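Local coordinates for probable outer membrane protein (Pseudomonas aeruginosa, PDB 3DWO), which probably carries long-chain fatty acids and other hydrophobic compounds across the outer membrane, as a beta-barrel channel of the FadL family, at residues T99-V104 with S115-M120; G145-L150 with G163-R168. All blocks are in the same frame, centred on the assembly; numbering follows the deposited sequence.

Interaction 1: T99-V104 with S115-M120; sequences TGFLVV and SQVVPM. With C8E ((hydroxyethyloxy)tri(ethyloxy)octane), chain L.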
ATOM      1  N   THR A  99      -0.381  15.488  -1.232  1.00 31.95           N
ATOM      2  CA  THR A  99       0.730  15.308  -2.147  1.00 33.21           C
ATOM      3  C   THR A  99       1.158  16.694  -2.620  1.00 33.76           C
ATOM      4  O   THR A  99       0.319  17.535  -2.948  1.00 34.18           O
ATOM      5  CB  THR A  99       0.329  14.430  -3.345  1.00 35.52           C
ATOM      6  OG1 THR A  99       0.136  13.078  -2.901  1.00 37.67           O
ATOM      7  CG2 THR A  99       1.408  14.451  -4.411  1.00 37.11           C
ATOM      8  N   GLY A 100       2.465  16.936  -2.621  1.00 32.46           N
ATOM      9  CA  GLY A 100       2.969  18.231  -3.040  1.00 30.46           C
ATOM     10  C   GLY A 100       4.101  18.140  -4.043  1.00 29.83           C
ATOM     11  O   GLY A 100       4.973  17.278  -3.933  1.00 28.00           O
ATOM     12  N   PHE A 101       4.086  19.033  -5.028  1.00 29.18           N
ATOM     13  CA  PHE A 101       5.125  19.052  -6.048  1.00 29.42           C
ATOM     14  C   PHE A 101       5.597  20.469  -6.332  1.00 31.77           C
ATOM     15  O   PHE A 101       4.803  21.414  -6.392  1.00 31.61           O
ATOM     16  CB  PHE A 101       4.616  18.432  -7.349  1.00 28.71           C
ATOM     17  CG  PHE A 101       4.253  16.979  -7.234  1.00 28.41           C
ATOM     18  CD1 PHE A 101       5.237  16.014  -7.040  1.00 25.96           C
ATOM     19  CD2 PHE A 101       2.924  16.572  -7.331  1.00 26.12           C
ATOM     20  CE1 PHE A 101       4.903  14.661  -6.948  1.00 27.80           C
ATOM     21  CE2 PHE A 101       2.578  15.229  -7.241  1.00 27.01           C
ATOM     22  CZ  PHE A 101       3.568  14.268  -7.049  1.00 27.17           C
ATOM     23  N   LEU A 102       6.902  20.607  -6.507  1.00 32.08           N
ATOM     24  CA  LEU A 102       7.494  21.895  -6.810  1.00 33.60           C
ATOM     25  C   LEU A 102       8.587  21.687  -7.848  1.00 33.63           C
ATOM     26  O   LEU A 102       9.468  20.843  -7.675  1.00 34.88           O
ATOM     27  CB  LEU A 102       8.081  22.527  -5.545  1.00 32.75           C
ATOM     28  CG  LEU A 102       8.843  23.833  -5.772  1.00 34.58           C
ATOM     29  CD1 LEU A 102       7.910  24.885  -6.352  1.00 34.41           C
ATOM     30  CD2 LEU A 102       9.432  24.304  -4.459  1.00 34.76           C
ATOM     31  N   VAL A 103       8.510  22.438  -8.939  1.00 33.33           N
ATOM     32  CA  VAL A 103       9.509  22.344  -9.991  1.00 33.14           C
ATOM     33  C   VAL A 103      10.089  23.729 -10.244  1.00 33.75           C
ATOM     34  O   VAL A 103       9.355  24.690 -10.484  1.00 30.36           O
ATOM     35  CB  VAL A 103       8.912  21.794 -11.293  1.00 33.42           C
ATOM     36  CG1 VAL A 103       9.970  21.805 -12.384  1.00 33.40           C
ATOM     37  CG2 VAL A 103       8.400  20.379 -11.070  1.00 32.06           C
ATOM     38  N   VAL A 104      11.413  23.816 -10.182  1.00 34.25           N
ATOM     39  CA  VAL A 104      12.117  25.076 -10.370  1.00 35.75           C
ATOM     40  C   VAL A 104      13.255  24.944 -11.374  1.00 36.42           C
ATOM     41  O   VAL A 104      14.324  24.427 -11.043  1.00 35.64           O
ATOM     42  CB  VAL A 104      12.722  25.569  -9.038  1.00 35.29           C
ATOM     43  CG1 VAL A 104      13.414  26.900  -9.241  1.00 35.18           C
ATOM     44  CG2 VAL A 104      11.639  25.678  -7.983  1.00 35.78           C
ATOM     45  N   SER A 115       9.174  17.306  -3.630  1.00 30.73           N
ATOM     46  CA  SER A 115       7.840  16.744  -3.486  1.00 31.13           C
ATOM     47  C   SER A 115       7.600  15.989  -2.190  1.00 29.30           C
ATOM     48  O   SER A 115       8.530  15.506  -1.543  1.00 29.43           O
ATOM     49  CB  SER A 115       7.527  15.811  -4.662  1.00 31.65           C
ATOM     50  OG  SER A 115       8.146  14.546  -4.496  1.00 33.92           O
ATOM     51  N   GLN A 116       6.328  15.919  -1.817  1.00 28.18           N
ATOM     52  CA  GLN A 116       5.892  15.191  -0.640  1.00 28.07           C
ATOM     53  C   GLN A 116       4.964  14.149  -1.237  1.00 28.05           C
ATOM     54  O   GLN A 116       3.985  14.493  -1.902  1.00 27.47           O
ATOM     55  CB  GLN A 116       5.138  16.105   0.322  1.00 28.95           C
ATOM     56  CG  GLN A 116       4.400  15.366   1.416  1.00 30.39           C
ATOM     57  CD  GLN A 116       3.001  14.975   0.995  1.00 32.36           C
ATOM     58  OE1 GLN A 116       2.181  15.835   0.678  1.00 31.71           O
ATOM     59  NE2 GLN A 116       2.720  13.678   0.987  1.00 34.10           N
ATOM     60  N   VAL A 117       5.287  12.881  -1.006  1.00 26.97           N
ATOM     61  CA  VAL A 117       4.527  11.768  -1.563  1.00 27.76           C
ATOM     62  C   VAL A 117       4.125  10.700  -0.536  1.00 26.57           C
ATOM     63  O   VAL A 117       4.639  10.671   0.584  1.00 27.15           O
ATOM     64  CB  VAL A 117       5.359  11.116  -2.705  1.00 29.59           C
ATOM     65  CG1 VAL A 117       4.841   9.739  -3.029  1.00 34.26           C
ATOM     66  CG2 VAL A 117       5.298  11.997  -3.948  1.00 28.86           C
ATOM     67  N   VAL A 118       3.188   9.839  -0.930  1.00 24.27           N
ATOM     68  CA  VAL A 118       2.702   8.746  -0.091  1.00 22.17           C
ATOM     69  C   VAL A 118       2.782   7.465  -0.931  1.00 22.59           C
ATOM     70  O   VAL A 118       1.794   7.039  -1.529  1.00 20.47           O
ATOM     71  CB  VAL A 118       1.234   8.985   0.339  1.00 22.81           C
ATOM     72  CG1 VAL A 118       0.805   7.924   1.348  1.00 22.87           C
ATOM     73  CG2 VAL A 118       1.085  10.382   0.947  1.00 23.31           C
ATOM     74  N   PRO A 119       3.967   6.835  -0.983  1.00 22.82           N
ATOM     75  CA  PRO A 119       4.199   5.608  -1.755  1.00 23.86           C
ATOM     76  C   PRO A 119       3.439   4.372  -1.287  1.00 26.23           C
ATOM     77  O   PRO A 119       3.039   3.532  -2.100  1.00 25.94           O
ATOM     78  CB  PRO A 119       5.713   5.394  -1.629  1.00 23.00           C
ATOM     79  CG  PRO A 119       6.252   6.749  -1.279  1.00 21.85           C
ATOM     80  CD  PRO A 119       5.214   7.277  -0.336  1.00 23.57           C
ATOM     81  N   MET A 120       3.255   4.258   0.025  1.00 25.95           N
ATOM     82  CA  MET A 120       2.600   3.094   0.596  1.00 26.31           C
ATOM     83  C   MET A 120       1.486   3.438   1.568  1.00 26.36           C
ATOM     84  O   MET A 120       1.578   4.402   2.335  1.00 24.19           O
ATOM     85  CB  MET A 120       3.651   2.231   1.298  1.00 26.84           C
ATOM     86  CG  MET A 120       3.657   0.782   0.855  1.00 31.84           C
ATOM     87  SD  MET A 120       5.319   0.081   0.785  1.00 29.55           S
ATOM     88  CE  MET A 120       5.800   0.213   2.547  1.00 28.04           C
TER
HETATM   89  C1  C8E L 462       7.824  19.378  -0.503  1.00 55.31           C
HETATM   90  C2  C8E L 462       7.303  20.403  -1.394  1.00 55.10           C
HETATM   91  C3  C8E L 462       5.857  20.349  -1.606  1.00 55.80           C
HETATM   92  C4  C8E L 462       5.508  21.465  -2.465  1.00 55.84           C
HETATM   93  C5  C8E L 462       4.451  22.265  -1.801  1.00 57.20           C
HETATM   94  C6  C8E L 462       3.924  23.259  -2.712  1.00 56.71           C
HETATM   95  O   HOH W   1       1.568  10.506  -3.428  1.00 33.24           O
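Strands 99-104 and 115-120 run antiparallel as the two arms of a beta hairpin in the wall of a FadL-type outer-membrane barrel. Their N-to-C directions differ by 150°, and the axes come within 4.5 Å of each other. Gly100 and Gln116 form a hydrogen-bonded pair: Gly100 N donates to Gln116 O at 3.0 Å, and Gln116 N returns the bond to Gly100 O at 2.9 Å, each donor lying in the carbonyl plane on a lone pair. Phe101 and Ser115 follow as a non-hydrogen-bonded pair.

On the Phe101-Ser115 face, the phenyl group is swung anti to its own carbonyl carbon (chi1 -63°), which brings the ring across to the partner strand. Its CD1 meets Ser115 CB at 3.3 Å, while CE1 touches Val117 CG2 at 4.0 Å; both partners approach the ring obliquely. Phe31 of helix 29-32 packs against Phe101, Ser115 and Val117, so the N-terminal part of the chain, inside the barrel, packs on this face.

The other face carries Gln116. Its CG stands anti to the backbone N, and a bend at chi2 (-88°) folds the amide over toward Thr99, where OE1 lies near the Thr99 backbone without a hydrogen bond; NE2 is held instead by Pro98 O. Beside Gln116, at Gly100, which has no side chain, a detergent chain (C8E) lies directly against the backbone, its C3 3.7 Å from Gly100 C. Farther along, where the strands diverge, a water links them, accepting from Val118 N at 3.1 Å and hydrogen-bonded to Thr99 OG1 at 3.0 Å.

Interaction 2: G145-L150 with G163-R168; sequences GLTGSL and GVIIQR. With C8E ((hydroxyethyloxy)tri(ethyloxy)octane), chain H.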
ATOM      1  N   GLY A 145       6.978  10.212   1.973  1.00 25.56           N
ATOM      2  CA  GLY A 145       8.332  10.583   1.618  1.00 26.61           C
ATOM      3  C   GLY A 145       8.512  12.011   1.144  1.00 27.33           C
ATOM      4  O   GLY A 145       7.602  12.613   0.563  1.00 25.73           O
ATOM      5  N   LEU A 146       9.695  12.554   1.417  1.00 26.32           N
ATOM      6  CA  LEU A 146      10.063  13.899   0.994  1.00 29.01           C
ATOM      7  C   LEU A 146      11.126  13.659  -0.075  1.00 30.34           C
ATOM      8  O   LEU A 146      12.054  12.876   0.129  1.00 31.01           O
ATOM      9  CB  LEU A 146      10.621  14.701   2.176  1.00 29.85           C
ATOM     10  CG  LEU A 146       9.594  14.867   3.303  1.00 32.80           C
ATOM     11  CD1 LEU A 146      10.169  15.710   4.439  1.00 33.16           C
ATOM     12  CD2 LEU A 146       8.332  15.521   2.742  1.00 32.78           C
ATOM     13  N   THR A 147      10.986  14.330  -1.213  1.00 31.34           N
ATOM     14  CA  THR A 147      11.892  14.113  -2.332  1.00 32.81           C
ATOM     15  C   THR A 147      12.630  15.326  -2.885  1.00 32.15           C
ATOM     16  O   THR A 147      12.171  16.457  -2.779  1.00 32.94           O
ATOM     17  CB  THR A 147      11.106  13.456  -3.497  1.00 33.82           C
ATOM     18  OG1 THR A 147      10.653  12.159  -3.093  1.00 37.26           O
ATOM     19  CG2 THR A 147      11.964  13.315  -4.722  1.00 37.89           C
ATOM     20  N   GLY A 148      13.784  15.054  -3.485  1.00 31.99           N
ATOM     21  CA  GLY A 148      14.594  16.082  -4.108  1.00 31.22           C
ATOM     22  C   GLY A 148      15.118  15.473  -5.399  1.00 32.52           C
ATOM     23  O   GLY A 148      15.669  14.369  -5.380  1.00 32.58           O
ATOM     24  N   SER A 149      14.940  16.156  -6.526  1.00 30.84           N
ATOM     25  CA  SER A 149      15.415  15.603  -7.788  1.00 31.11           C
ATOM     26  C   SER A 149      16.033  16.642  -8.703  1.00 31.97           C
ATOM     27  O   SER A 149      15.857  17.849  -8.521  1.00 31.21           O
ATOM     28  CB  SER A 149      14.278  14.892  -8.526  1.00 30.35           C
ATOM     29  OG  SER A 149      13.254  15.807  -8.875  1.00 32.51           O
ATOM     30  N   LEU A 150      16.747  16.151  -9.707  1.00 32.57           N
ATOM     31  CA  LEU A 150      17.426  17.014 -10.654  1.00 33.43           C
ATOM     32  C   LEU A 150      17.274  16.453 -12.062  1.00 33.16           C
ATOM     33  O   LEU A 150      17.318  15.239 -12.255  1.00 32.37           O
ATOM     34  CB  LEU A 150      18.907  17.078 -10.284  1.00 33.85           C
ATOM     35  CG  LEU A 150      19.684  18.360 -10.561  1.00 36.97           C
ATOM     36  CD1 LEU A 150      19.056  19.518  -9.782  1.00 35.63           C
ATOM     37  CD2 LEU A 150      21.140  18.159 -10.148  1.00 36.52           C
ATOM     38  N   GLY A 163      16.938  11.388  -8.578  1.00 31.49           N
ATOM     39  CA  GLY A 163      16.481  11.966  -7.332  1.00 30.48           C
ATOM     40  C   GLY A 163      16.635  11.038  -6.151  1.00 29.76           C
ATOM     41  O   GLY A 163      16.917   9.847  -6.300  1.00 29.44           O
ATOM     42  N   VAL A 164      16.458  11.600  -4.963  1.00 28.54           N
ATOM     43  CA  VAL A 164      16.558  10.837  -3.732  1.00 28.60           C
ATOM     44  C   VAL A 164      15.290  11.069  -2.938  1.00 28.02           C
ATOM     45  O   VAL A 164      14.772  12.179  -2.902  1.00 28.42           O
ATOM     46  CB  VAL A 164      17.739  11.306  -2.870  1.00 29.92           C
ATOM     47  CG1 VAL A 164      17.620  12.795  -2.612  1.00 30.70           C
ATOM     48  CG2 VAL A 164      17.747  10.553  -1.543  1.00 28.88           C
ATOM     49  N   ILE A 165      14.786  10.021  -2.308  1.00 27.12           N
ATOM     50  CA  ILE A 165      13.587  10.159  -1.502  1.00 26.84           C
ATOM     51  C   ILE A 165      13.898   9.745  -0.075  1.00 26.09           C
ATOM     52  O   ILE A 165      14.492   8.691   0.154  1.00 25.90           O
ATOM     53  CB  ILE A 165      12.432   9.287  -2.060  1.00 26.49           C
ATOM     54  CG1 ILE A 165      11.275   9.245  -1.059  1.00 26.33           C
ATOM     55  CG2 ILE A 165      12.939   7.891  -2.379  1.00 25.16           C
ATOM     56  CD1 ILE A 165      10.068   8.464  -1.550  1.00 25.67           C
ATOM     57  N   ILE A 166      13.542  10.596   0.883  1.00 25.34           N
ATOM     58  CA  ILE A 166      13.758  10.259   2.284  1.00 24.54           C
ATOM     59  C   ILE A 166      12.389   9.802   2.735  1.00 24.87           C
ATOM     60  O   ILE A 166      11.437  10.585   2.814  1.00 25.16           O
ATOM     61  CB  ILE A 166      14.228  11.453   3.123  1.00 23.72           C
ATOM     62  CG1 ILE A 166      15.527  12.013   2.541  1.00 25.55           C
ATOM     63  CG2 ILE A 166      14.490  10.999   4.550  1.00 22.95           C
ATOM     64  CD1 ILE A 166      16.665  10.991   2.465  1.00 26.60           C
ATOM     65  N   GLN A 167      12.312   8.515   3.026  1.00 23.65           N
ATOM     66  CA  GLN A 167      11.070   7.870   3.383  1.00 24.90           C
ATOM     67  C   GLN A 167      10.869   7.501   4.854  1.00 24.41           C
ATOM     68  O   GLN A 167      11.789   7.069   5.547  1.00 24.97           O
ATOM     69  CB  GLN A 167      10.951   6.636   2.478  1.00 24.39           C
ATOM     70  CG  GLN A 167       9.911   5.653   2.851  1.00 27.47           C
ATOM     71  CD  GLN A 167      10.273   4.872   4.074  1.00 23.40           C
ATOM     72  OE1 GLN A 167       9.417   4.609   4.905  1.00 28.47           O
ATOM     73  NE2 GLN A 167      11.541   4.483   4.194  1.00 21.46           N
ATOM     74  N   ARG A 168       9.641   7.673   5.318  1.00 24.79           N
ATOM     75  CA  ARG A 168       9.279   7.327   6.682  1.00 25.77           C
ATOM     76  C   ARG A 168       8.068   6.396   6.635  1.00 23.75           C
ATOM     77  O   ARG A 168       7.016   6.755   6.113  1.00 23.25           O
ATOM     78  CB  ARG A 168       8.946   8.584   7.485  1.00 28.64           C
ATOM     79  CG  ARG A 168       8.256   8.302   8.810  1.00 34.63           C
ATOM     80  CD  ARG A 168       9.149   7.563   9.781  1.00 41.73           C
ATOM     81  NE  ARG A 168       8.409   7.130  10.963  1.00 48.95           N
ATOM     82  CZ  ARG A 168       7.676   7.938  11.725  1.00 51.04           C
ATOM     83  NH1 ARG A 168       7.584   9.228  11.429  1.00 53.28           N
ATOM     84  NH2 ARG A 168       7.025   7.454  12.778  1.00 50.76           N
TER
HETATM   85  C2  C8E H 458      21.883   9.960  -6.883  1.00 63.96           C
HETATM   86  C3  C8E H 458      20.613  10.676  -6.980  1.00 63.93           C
HETATM   87  C4  C8E H 458      20.920  12.027  -7.407  1.00 64.22           C
HETATM   88  C5  C8E H 458      20.007  12.965  -6.718  1.00 63.43           C
HETATM   89  C6  C8E H 458      20.554  14.306  -6.769  1.00 63.05           C
HETATM   90  C7  C8E H 458      19.325  15.075  -6.698  1.00 63.06           C
HETATM   91  C8  C8E H 458      19.425  16.026  -5.577  1.00 63.03           C
HETATM   92  O9  C8E H 458      18.388  16.392  -4.692  1.00 64.76           O
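Thr147 and Ile165 cross obliquely on one face of the sheet, where they form a non-hydrogen-bonded pair of an antiparallel beta hairpin. Thr147 OG1, placed anti to its carbonyl carbon (chi1 -64°), rests alongside the branch point of the isoleucine, 3.5 Å from Ile165 CB. The Thr147 methyl CG2, anti to the backbone N, meets the carbonyl oxygen of Val164, with CG2 3.5 Å from Val164 O. OG1 is buried among carbon atoms and has no hydrogen-bonding partner in the model. Ile165 is extended at both torsions, CG1 anti to the backbone N (chi1 170°), so that CD1 reaches diagonally across to Gly145, two residues from Thr147, and ends 4.2 Å from Gly145 CA. At the other end of the same face, Ser149 faces Gly163, and the bare glycine lets Ser149 CB come to 3.9 Å from Gly163 CA.

Leu146, Val164 and Ile166 point to the reverse face, on the barrel's outer surface. Val164 CG1 takes the crowded position between N and the carbonyl carbon (chi1 55°) and leans toward Gly148 O, whereas the end of Ile166 turns away from the partner strand. Detergent lies on this surface: C5 of one C8E is 3.7 Å from Gly163 CA, and another C8E touches Ile166.

Between the faces, Leu146-Ile166 and Gly148-Val164 each exchange two backbone hydrogen bonds. Three run nearly along the C=O axis, including Ile166 N to Leu146 O at 2.8 Å; Leu146 N instead sits above the plane of the Ile166 carbonyl.

Strand 110-125 flanks the hairpin beyond 145-150, and strand 201-220 flanks it beyond 163-168. From the inner side, helix 29-32 lays Phe31 on Thr147 and Ile165, while Ala30 O accepts from Ser149 OG.

How the interactions relate
From the N terminus, the chain passes through helix 29-32 and strand 44-63 before interaction 1 closes the hairpin of strands 93-105 and 110-125. Interaction 2 then closes the next hairpin, 138-153 with 158-177. The two contacts are in series, neither nested nor crossed, with centres about 9 Å apart. Strands 110-125 and 138-153 are neighbours in the wall, and probable backbone hydrogen bonds join them: Thr147 N to Ser115 O at 2.7 Å and Gly145 N to Val117 O at 2.8 Å. Gln116 also packs against Leu146. Four successive strands are thus joined edge to edge, and Phe31 touches side chains of both hairpins.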